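Long-range contacts in peptide ABC transporter, peptide-binding protein (Enterococcus faecalis, PDB 3O6P), which is one piece of a longer solute-binding protein that probably binds peptides for uptake by an ABC transporter: residues Thr98-Asp107 with Gly128-Pro137; Tyr182-Ala193 with Asp208-Asp219. All coordinates share one frame; numbering follows the deposited sequence. Where two conformers were deposited one is given.

Contact 1. Residues Thr98-Asp107 with Gly128-Pro137. With NA (sodium ion), chain B.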
loop_
_atom_site.group_PDB
_atom_site.type_symbol
_atom_site.label_atom_id
_atom_site.label_comp_id
_atom_site.label_asym_id
_atom_site.label_seq_id
_atom_site.Cartn_x
_atom_site.Cartn_y
_atom_site.Cartn_z
ATOM N N THR A 98 -1.109 -20.077 11.203
ATOM C CA THR A 98 -0.591 -20.309 9.864
ATOM C C THR A 98 -1.294 -19.343 8.933
ATOM O O THR A 98 -2.390 -18.854 9.264
ATOM C CB THR A 98 -0.875 -21.777 9.407
ATOM O OG1 THR A 98 -0.350 -21.987 8.118
ATOM C CG2 THR A 98 -2.376 -22.090 9.352
ATOM N N LEU A 99 -0.679 -19.054 7.785
ATOM C CA LEU A 99 -1.348 -18.269 6.764
ATOM C C LEU A 99 -0.874 -18.755 5.396
ATOM O O LEU A 99 0.323 -18.939 5.210
ATOM C CB LEU A 99 -0.979 -16.785 6.942
ATOM C CG LEU A 99 -1.511 -15.816 5.885
ATOM C CD1 LEU A 99 -3.047 -15.862 5.856
ATOM C CD2 LEU A 99 -0.984 -14.402 6.136
ATOM N N THR A 100 -1.802 -18.964 4.458
ATOM C CA THR A 100 -1.451 -19.240 3.069
ATOM C C THR A 100 -2.117 -18.140 2.274
ATOM O O THR A 100 -3.325 -17.891 2.399
ATOM C CB THR A 100 -1.912 -20.641 2.589
ATOM O OG1 THR A 100 -1.193 -21.635 3.320
ATOM C CG2 THR A 100 -1.611 -20.836 1.103
HETATM N N MSE A 101 -1.298 -17.396 1.542
HETATM C CA MSE A 101 -1.814 -16.233 0.816
HETATM C C MSE A 101 -1.309 -16.204 -0.603
HETATM O O MSE A 101 -0.149 -16.506 -0.858
HETATM C CB MSE A 101 -1.437 -14.937 1.528
HETATM C CG MSE A 101 0.057 -14.716 1.681
HETATM SE SE MSE A 101 0.459 -13.003 2.553
HETATM C CE MSE A 101 -0.076 -11.848 1.112
ATOM N N ASP A 102 -2.185 -15.813 -1.522
ATOM C CA ASP A 102 -1.827 -15.700 -2.920
ATOM C C ASP A 102 -1.636 -14.229 -3.276
ATOM O O ASP A 102 -2.410 -13.387 -2.836
ATOM C CB ASP A 102 -2.950 -16.293 -3.785
ATOM C CG ASP A 102 -2.588 -16.337 -5.248
ATOM O OD1 ASP A 102 -1.667 -17.096 -5.612
ATOM O OD2 ASP A 102 -3.253 -15.635 -6.043
ATOM N N ILE A 103 -0.634 -13.916 -4.091
ATOM C CA ILE A 103 -0.496 -12.552 -4.603
ATOM C C ILE A 103 -0.844 -12.550 -6.096
ATOM O O ILE A 103 -0.140 -13.154 -6.910
ATOM C CB ILE A 103 0.936 -11.972 -4.438
ATOM C CG1 ILE A 103 1.447 -12.148 -3.014
ATOM C CG2 ILE A 103 0.966 -10.468 -4.864
ATOM C CD1 ILE A 103 2.920 -11.772 -2.865
ATOM N N LEU A 104 -1.930 -11.869 -6.435
ATOM C CA LEU A 104 -2.340 -11.682 -7.812
ATOM C C LEU A 104 -1.475 -10.569 -8.409
ATOM O O LEU A 104 -1.220 -9.563 -7.749
ATOM C CB LEU A 104 -3.811 -11.282 -7.808
ATOM C CG LEU A 104 -4.536 -11.032 -9.119
ATOM C CD1 LEU A 104 -4.622 -12.334 -9.936
ATOM C CD2 LEU A 104 -5.936 -10.472 -8.784
ATOM N N SER A 105 -1.007 -10.740 -9.638
ATOM C CA SER A 105 -0.193 -9.698 -10.254
ATOM C C SER A 105 -0.333 -9.701 -11.758
ATOM O O SER A 105 -0.984 -10.574 -12.344
ATOM C CB SER A 105 1.290 -9.877 -9.898
ATOM O OG SER A 105 1.861 -10.962 -10.625
ATOM N N SER A 106 0.299 -8.710 -12.372
ATOM C CA SER A 106 0.491 -8.681 -13.810
ATOM C C SER A 106 1.440 -9.815 -14.184
ATOM O O SER A 106 2.303 -10.214 -13.379
ATOM C CB SER A 106 1.106 -7.346 -14.219
ATOM O OG SER A 106 1.423 -7.331 -15.593
ATOM N N ASP A 107 1.284 -10.320 -15.402
ATOM C CA ASP A 107 2.221 -11.275 -15.985
ATOM C C ASP A 107 3.325 -10.582 -16.815
ATOM O O ASP A 107 4.098 -11.257 -17.503
ATOM C CB ASP A 107 1.483 -12.368 -16.792
ATOM C CG ASP A 107 0.674 -11.826 -17.985
ATOM O OD1 ASP A 107 0.120 -12.681 -18.720
ATOM O OD2 ASP A 107 0.559 -10.596 -18.202
ATOM N N GLY A 128 5.534 -20.021 9.180
ATOM C CA GLY A 128 4.118 -20.383 9.181
ATOM C C GLY A 128 3.320 -19.651 8.111
ATOM O O GLY A 128 2.102 -19.859 7.979
ATOM N N VAL A 129 3.997 -18.805 7.341
ATOM C CA VAL A 129 3.334 -18.150 6.192
ATOM C C VAL A 129 3.843 -18.742 4.872
ATOM O O VAL A 129 5.065 -18.820 4.646
ATOM C CB VAL A 129 3.534 -16.636 6.201
ATOM C CG1 VAL A 129 2.803 -15.978 5.003
ATOM C CG2 VAL A 129 3.022 -16.010 7.505
ATOM N N LYS A 130 2.927 -19.155 4.010
ATOM C CA LYS A 130 3.272 -19.662 2.695
ATOM C C LYS A 130 2.652 -18.710 1.708
ATOM O O LYS A 130 1.512 -18.268 1.908
ATOM C CB LYS A 130 2.696 -21.060 2.489
ATOM C CG LYS A 130 2.814 -21.537 1.055
ATOM C CD LYS A 130 2.404 -22.998 0.889
ATOM C CE LYS A 130 2.496 -23.427 -0.582
ATOM N NZ LYS A 130 3.909 -23.564 -1.013
ATOM N N VAL A 131 3.395 -18.364 0.660
ATOM C CA VAL A 131 2.872 -17.384 -0.316
ATOM C C VAL A 131 2.945 -17.974 -1.703
ATOM O O VAL A 131 4.002 -18.457 -2.100
ATOM C CB VAL A 131 3.716 -16.075 -0.320
ATOM C CG1 VAL A 131 3.144 -15.079 -1.323
ATOM C CG2 VAL A 131 3.785 -15.444 1.072
ATOM N N THR A 132 1.835 -17.906 -2.440
ATOM C CA THR A 132 1.797 -18.307 -3.850
ATOM C C THR A 132 1.610 -17.068 -4.710
ATOM O O THR A 132 1.304 -15.989 -4.203
ATOM C CB THR A 132 0.634 -19.294 -4.096
ATOM O OG1 THR A 132 -0.599 -18.656 -3.755
ATOM C CG2 THR A 132 0.806 -20.535 -3.204
ATOM N N VAL A 133 1.792 -17.228 -6.014
ATOM C CA VAL A 133 1.616 -16.105 -6.927
ATOM C C VAL A 133 0.755 -16.459 -8.093
ATOM O O VAL A 133 0.807 -17.592 -8.586
ATOM C CB VAL A 133 2.974 -15.542 -7.431
ATOM C CG1 VAL A 133 3.808 -15.004 -6.244
ATOM C CG2 VAL A 133 3.737 -16.572 -8.213
ATOM N N SER A 134 -0.007 -15.472 -8.569
ATOM C CA SER A 134 -0.866 -15.677 -9.727
ATOM C C SER A 134 -0.707 -14.552 -10.734
ATOM O O SER A 134 -1.455 -13.584 -10.705
ATOM C CB SER A 134 -2.321 -15.786 -9.295
ATOM O OG SER A 134 -2.526 -16.928 -8.483
ATOM N N PRO A 135 0.302 -14.656 -11.614
ATOM C CA PRO A 135 0.450 -13.636 -12.671
ATOM C C PRO A 135 -0.562 -13.875 -13.790
ATOM O O PRO A 135 -0.678 -15.000 -14.301
ATOM C CB PRO A 135 1.902 -13.816 -13.156
ATOM C CG PRO A 135 2.561 -14.695 -12.119
ATOM C CD PRO A 135 1.450 -15.578 -11.583
ATOM N N VAL A 136 -1.293 -12.822 -14.154
ATOM C CA VAL A 136 -2.399 -12.922 -15.105
ATOM C C VAL A 136 -2.456 -11.678 -15.981
ATOM O O VAL A 136 -1.911 -10.633 -15.627
ATOM C CB VAL A 136 -3.787 -13.058 -14.383
ATOM C CG1 VAL A 136 -3.886 -14.331 -13.541
ATOM C CG2 VAL A 136 -4.069 -11.833 -13.519
ATOM N N PRO A 137 -3.152 -11.763 -17.113
ATOM C CA PRO A 137 -3.336 -10.589 -17.970
ATOM C C PRO A 137 -4.230 -9.514 -17.338
ATOM O O PRO A 137 -4.968 -9.767 -16.401
ATOM C CB PRO A 137 -4.010 -11.160 -19.218
ATOM C CG PRO A 137 -3.737 -12.594 -19.188
ATOM C CD PRO A 137 -3.655 -12.993 -17.751
HETATM NA NA NA B . 7.390 -18.970 5.935
HETATM O O HOH W 1 6.751 -21.011 7.005
HETATM O O HOH W 2 9.613 -18.937 7.188
HETATM O O HOH W 3 8.572 -20.619 4.437
#

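Contact 2. Residues Tyr182-Ala193 with Asp208-Asp219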
loop_
_atom_site.group_PDB
_atom_site.type_symbol
_atom_site.label_atom_id
_atom_site.label_comp_id
_atom_site.label_asym_id
_atom_site.label_seq_id
_atom_site.Cartn_x
_atom_site.Cartn_y
_atom_site.Cartn_z
ATOM N N TYR A 182 -10.114 -1.610 2.250
ATOM C CA TYR A 182 -9.583 -0.946 3.422
ATOM C C TYR A 182 -10.687 -0.039 3.942
ATOM O O TYR A 182 -11.391 0.626 3.169
ATOM C CB TYR A 182 -8.397 -0.088 3.018
ATOM C CG TYR A 182 -7.843 0.787 4.120
ATOM C CD1 TYR A 182 -7.242 0.214 5.251
ATOM C CD2 TYR A 182 -7.874 2.192 4.010
ATOM C CE1 TYR A 182 -6.689 1.016 6.249
ATOM C CE2 TYR A 182 -7.311 3.020 5.008
ATOM C CZ TYR A 182 -6.705 2.416 6.113
ATOM O OH TYR A 182 -6.156 3.185 7.111
ATOM N N ASN A 183 -10.854 -0.034 5.256
ATOM C CA ASN A 183 -11.925 0.731 5.871
ATOM C C ASN A 183 -11.473 1.276 7.218
ATOM O O ASN A 183 -11.530 0.589 8.256
ATOM C CB ASN A 183 -13.203 -0.118 6.010
ATOM C CG ASN A 183 -14.417 0.712 6.461
ATOM O OD1 ASN A 183 -14.282 1.780 7.042
ATOM N ND2 ASN A 183 -15.597 0.204 6.197
ATOM N N ASN A 184 -11.013 2.517 7.189
ATOM C CA ASN A 184 -10.574 3.206 8.380
ATOM C C ASN A 184 -11.370 4.505 8.443
ATOM O O ASN A 184 -11.283 5.358 7.544
ATOM C CB ASN A 184 -9.055 3.457 8.282
ATOM C CG ASN A 184 -8.495 4.206 9.492
ATOM O OD1 ASN A 184 -8.950 5.282 9.816
ATOM N ND2 ASN A 184 -7.475 3.641 10.134
ATOM N N ALA A 185 -12.162 4.627 9.504
ATOM C CA ALA A 185 -13.052 5.780 9.695
ATOM C C ALA A 185 -12.317 7.130 9.720
ATOM O O ALA A 185 -12.823 8.127 9.164
ATOM C CB ALA A 185 -13.928 5.595 10.941
ATOM N N GLU A 186 -11.148 7.184 10.347
ATOM C CA GLU A 186 -10.374 8.432 10.350
ATOM C C GLU A 186 -9.802 8.750 8.985
ATOM O O GLU A 186 -9.794 9.915 8.563
ATOM C CB GLU A 186 -9.282 8.404 11.414
ATOM C CG GLU A 186 -9.845 8.738 12.772
ATOM C CD GLU A 186 -10.597 10.050 12.748
ATOM O OE1 GLU A 186 -11.834 10.042 12.935
ATOM O OE2 GLU A 186 -9.958 11.091 12.528
ATOM N N PHE A 187 -9.349 7.719 8.275
ATOM C CA PHE A 187 -8.888 7.950 6.915
ATOM C C PHE A 187 -10.010 8.569 6.079
ATOM O O PHE A 187 -9.800 9.621 5.414
ATOM C CB PHE A 187 -8.383 6.679 6.253
ATOM C CG PHE A 187 -7.813 6.923 4.878
ATOM C CD1 PHE A 187 -6.479 7.354 4.727
ATOM C CD2 PHE A 187 -8.606 6.745 3.740
ATOM C CE1 PHE A 187 -5.936 7.583 3.486
ATOM C CE2 PHE A 187 -8.075 6.983 2.462
ATOM C CZ PHE A 187 -6.739 7.413 2.327
ATOM N N ASP A 188 -11.202 7.953 6.142
ATOM C CA ASP A 188 -12.348 8.476 5.389
ATOM C C ASP A 188 -12.614 9.937 5.760
ATOM O O ASP A 188 -12.866 10.789 4.875
ATOM C CB ASP A 188 -13.624 7.682 5.688
ATOM C CG ASP A 188 -13.780 6.427 4.832
ATOM O OD1 ASP A 188 -12.830 5.989 4.139
ATOM O OD2 ASP A 188 -14.888 5.862 4.887
ATOM N N LYS A 189 -12.568 10.225 7.063
ATOM C CA LYS A 189 -12.831 11.563 7.572
ATOM C C LYS A 189 -11.888 12.558 6.917
ATOM O O LYS A 189 -12.322 13.570 6.392
ATOM C CB LYS A 189 -12.675 11.615 9.100
ATOM C CG LYS A 189 -13.086 12.957 9.722
ATOM C CD LYS A 189 -12.661 13.049 11.162
ATOM C CE LYS A 189 -11.212 13.504 11.259
ATOM N NZ LYS A 189 -10.785 13.658 12.673
ATOM N N PHE A 190 -10.594 12.261 6.940
ATOM C CA PHE A 190 -9.601 13.187 6.395
ATOM C C PHE A 190 -9.720 13.338 4.865
ATOM O O PHE A 190 -9.706 14.473 4.347
ATOM C CB PHE A 190 -8.179 12.734 6.779
ATOM C CG PHE A 190 -7.867 12.828 8.259
ATOM C CD1 PHE A 190 -8.041 14.019 8.965
ATOM C CD2 PHE A 190 -7.308 11.726 8.925
ATOM C CE1 PHE A 190 -7.698 14.090 10.352
ATOM C CE2 PHE A 190 -6.968 11.783 10.293
ATOM C CZ PHE A 190 -7.172 12.972 11.006
ATOM N N VAL A 191 -9.832 12.211 4.161
ATOM C CA VAL A 191 -9.755 12.264 2.708
ATOM C C VAL A 191 -10.991 12.912 2.104
ATOM O O VAL A 191 -10.899 13.602 1.086
ATOM C CB VAL A 191 -9.397 10.885 2.061
ATOM C CG1 VAL A 191 -10.536 9.882 2.189
ATOM C CG2 VAL A 191 -9.027 11.081 0.613
ATOM N N LYS A 192 -12.140 12.715 2.745
ATOM C CA LYS A 192 -13.373 13.352 2.309
ATOM C C LYS A 192 -13.349 14.842 2.627
ATOM O O LYS A 192 -13.728 15.659 1.792
ATOM C CB LYS A 192 -14.576 12.691 2.980
ATOM C CG LYS A 192 -14.766 11.231 2.607
ATOM C CD LYS A 192 -15.753 11.062 1.474
ATOM C CE LYS A 192 -16.012 9.575 1.172
ATOM N NZ LYS A 192 -17.098 8.944 1.992
ATOM N N ALA A 193 -12.891 15.195 3.829
ATOM C CA ALA A 193 -12.777 16.609 4.220
ATOM C C ALA A 193 -11.958 17.388 3.190
ATOM O O ALA A 193 -12.284 18.539 2.883
ATOM C CB ALA A 193 -12.176 16.769 5.628
ATOM N N ASP A 208 -5.505 18.097 6.017
ATOM C CA ASP A 208 -6.378 16.914 5.894
ATOM C C ASP A 208 -5.710 15.816 5.047
ATOM O O ASP A 208 -5.725 14.622 5.407
ATOM C CB ASP A 208 -7.721 17.306 5.282
ATOM C CG ASP A 208 -8.644 17.975 6.284
ATOM O OD1 ASP A 208 -8.565 17.639 7.492
ATOM O OD2 ASP A 208 -9.478 18.798 5.859
HETATM N N MSE A 209 -5.089 16.214 3.942
HETATM C CA MSE A 209 -4.438 15.228 3.083
HETATM C C MSE A 209 -3.221 14.616 3.771
HETATM O O MSE A 209 -3.008 13.399 3.684
HETATM C CB MSE A 209 -4.059 15.828 1.739
HETATM C CG MSE A 209 -5.312 16.220 0.917
HETATM SE SE MSE A 209 -4.874 16.809 -0.853
HETATM C CE MSE A 209 -3.823 18.379 -0.412
ATOM N N LEU A 210 -2.424 15.445 4.462
ATOM C CA LEU A 210 -1.290 14.916 5.256
ATOM C C LEU A 210 -1.755 13.910 6.308
ATOM O O LEU A 210 -1.142 12.848 6.486
ATOM C CB LEU A 210 -0.545 16.048 5.963
ATOM C CG LEU A 210 0.373 16.904 5.097
ATOM C CD1 LEU A 210 0.856 18.066 5.965
ATOM C CD2 LEU A 210 1.552 16.079 4.611
ATOM N N ASN A 211 -2.836 14.253 7.008
ATOM C CA ASN A 211 -3.400 13.350 7.985
ATOM C C ASN A 211 -3.917 12.044 7.384
ATOM O O ASN A 211 -3.760 10.974 8.007
ATOM C CB ASN A 211 -4.468 14.052 8.836
ATOM C CG ASN A 211 -3.861 14.897 9.934
ATOM O OD1 ASN A 211 -2.913 14.472 10.591
ATOM N ND2 ASN A 211 -4.415 16.101 10.150
ATOM N N ALA A 212 -4.496 12.130 6.183
ATOM C CA ALA A 212 -4.919 10.928 5.455
ATOM C C ALA A 212 -3.725 10.029 5.153
ATOM O O ALA A 212 -3.737 8.824 5.465
ATOM C CB ALA A 212 -5.653 11.285 4.168
ATOM N N GLU A 213 -2.672 10.611 4.576
ATOM C CA GLU A 213 -1.448 9.821 4.288
ATOM C C GLU A 213 -0.924 9.172 5.568
ATOM O O GLU A 213 -0.607 7.993 5.574
ATOM C CB GLU A 213 -0.367 10.737 3.671
ATOM C CG GLU A 213 1.046 10.126 3.570
ATOM C CD GLU A 213 1.305 9.230 2.349
ATOM O OE1 GLU A 213 0.502 9.196 1.392
ATOM O OE2 GLU A 213 2.366 8.563 2.348
ATOM N N LYS A 214 -0.795 9.946 6.637
ATOM C CA LYS A 214 -0.233 9.406 7.893
ATOM C C LYS A 214 -1.148 8.340 8.475
ATOM O O LYS A 214 -0.684 7.419 9.158
ATOM C CB LYS A 214 0.041 10.508 8.912
ATOM C CG LYS A 214 1.148 11.469 8.456
ATOM C CD LYS A 214 1.643 12.385 9.535
ATOM C CE LYS A 214 0.751 13.510 9.836
ATOM N NZ LYS A 214 1.474 14.437 10.826
ATOM N N THR A 215 -2.453 8.453 8.220
ATOM C CA THR A 215 -3.377 7.448 8.774
ATOM C C THR A 215 -3.228 6.095 8.062
ATOM O O THR A 215 -3.053 5.064 8.710
ATOM C CB THR A 215 -4.825 7.930 8.672
ATOM O OG1 THR A 215 -4.963 9.144 9.440
ATOM C CG2 THR A 215 -5.795 6.869 9.229
ATOM N N ILE A 216 -3.266 6.107 6.741
ATOM C CA ILE A 216 -3.155 4.840 5.997
ATOM C C ILE A 216 -1.770 4.220 6.130
ATOM O O ILE A 216 -1.648 3.002 6.196
ATOM C CB ILE A 216 -3.620 4.967 4.526
ATOM C CG1 ILE A 216 -3.779 3.576 3.895
ATOM C CG2 ILE A 216 -2.713 5.906 3.721
ATOM C CD1 ILE A 216 -4.489 3.617 2.547
HETATM N N MSE A 217 -0.723 5.051 6.231
HETATM C CA MSE A 217 0.607 4.478 6.473
HETATM C C MSE A 217 0.755 3.990 7.896
HETATM O O MSE A 217 1.475 3.005 8.157
HETATM C CB MSE A 217 1.690 5.480 6.096
HETATM C CG MSE A 217 1.754 5.657 4.574
HETATM SE SE MSE A 217 2.269 4.061 3.571
HETATM C CE MSE A 217 0.507 3.367 3.134
ATOM N N GLY A 218 0.038 4.646 8.819
ATOM C CA GLY A 218 0.123 4.276 10.244
ATOM C C GLY A 218 -0.513 2.933 10.560
ATOM O O GLY A 218 -0.086 2.260 11.492
ATOM N N ASP A 219 -1.541 2.546 9.810
ATOM C CA ASP A 219 -2.110 1.197 9.987
ATOM C C ASP A 219 -1.849 0.319 8.753
ATOM O O ASP A 219 -2.457 -0.719 8.609
ATOM C CB ASP A 219 -3.599 1.167 10.466
ATOM C CG ASP A 219 -4.586 1.553 9.397
ATOM O OD1 ASP A 219 -4.152 2.074 8.339
ATOM O OD2 ASP A 219 -5.812 1.330 9.614
HETATM O O HOH W 4 -10.280 20.326 3.867
#

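Contact 1. Residues Thr98-Asp107 with Gly128-Pro137
Met101, Ile103 and Val131 form the close-packed part of this strand pair. Ile103 reaches back along the neighbouring strand, its CD1 lying 3.7 Å from Val131 CG1, while CG of the selenomethionine Met101 runs beside Val131 CG2 at 3.8 Å. Helix 109-125 lays Val115 over Ile103 on this same face, as expected where a beta-alpha-beta crossover links two parallel strands, here 99-106 and 129-136, with 129-136 at the sheet edge. Backbone bonds in parallel register run from Leu99 N to Gly128 O as far as Val136 N to Ser105 O; the following one, Asp107 N to Val136 O, is weak (3.2 Å, 129° at the hydrogen). The other face is more polar, and at Thr100 and Lys130 it is exposed to solvent. There Asp102, its CG trans to the backbone N (chi1 -174°), swings its carboxylate across to the neighbouring strand. OD1 takes the hydroxyl of Thr132 OG1 on its anti lone pair at 2.7 Å, and OD2 receives Ser134 OG on the syn side at 2.9 Å, so both oxygens are held and the carboxylate's rotation is fixed. At the start of strand 129-136, Val129 O binds sodium at 2.7 Å, alongside three waters, Gln123 O and Leu126 O.

Contact 2. Residues Tyr182-Ala193 with Asp208-Asp219
An antiparallel helix pair, 185-193 against 208-218, packs with its axes 7.8 Å apart at closest approach and 153° between their directions. Phe190 is a knob in a hole made by Asp208, Asn211, Ala212 and Thr215. Its CG stands opposite the carbonyl carbon (chi1 -67°), which brings the ring against helix 208-218; Asn211 CB then sits over the ring centre in a CH-pi contact, 3.4 Å from the centroid and 3° off the normal, while Thr215 OG1 lies at the ring edge. That hydroxyl donates to Asn211 O, which Thr215 N reaches from the other face of the carbonyl plane. Phe187 turns an edge to Ala212 O, with its CE1 3.6 Å from Ile216 CG2. Toward Asp219 the contact becomes polar. Tyr182 OH donates to Asp219 OD1 on the syn side at 2.6 Å, and Asn184 ND2 reaches Asp219 OD2 at 2.9 Å from above the carboxylate plane. Asn184 also N-caps its own helix, its OD1 accepting from Phe187 N. One asparagine amide thus serves both helices, capping the start of one and binding the residue just after the end of the other, and the two donors on Asp219 probably favour its ionised form.

Contact 1 closes before contact 2 opens along the chain, and the two lie on opposite sides of its centre, with their own centres about 27 Å apart and nearest atoms about 14 Å apart. They exemplify two modes of assembly in one domain piece: parallel strands joined through a crossover helix, and antiparallel helices packed through a phenylalanine knob. Of the two, contact 1 alone contributes to the sodium site, through Val129; Gln123 and Leu126 lie outside it. Between the contacts in sequence comes strand 152-158, which flanks strand 99-106 in the sheet, whereas helix 202-218 of contact 2 is followed by strand 223-228 at the sheet's other outer edge.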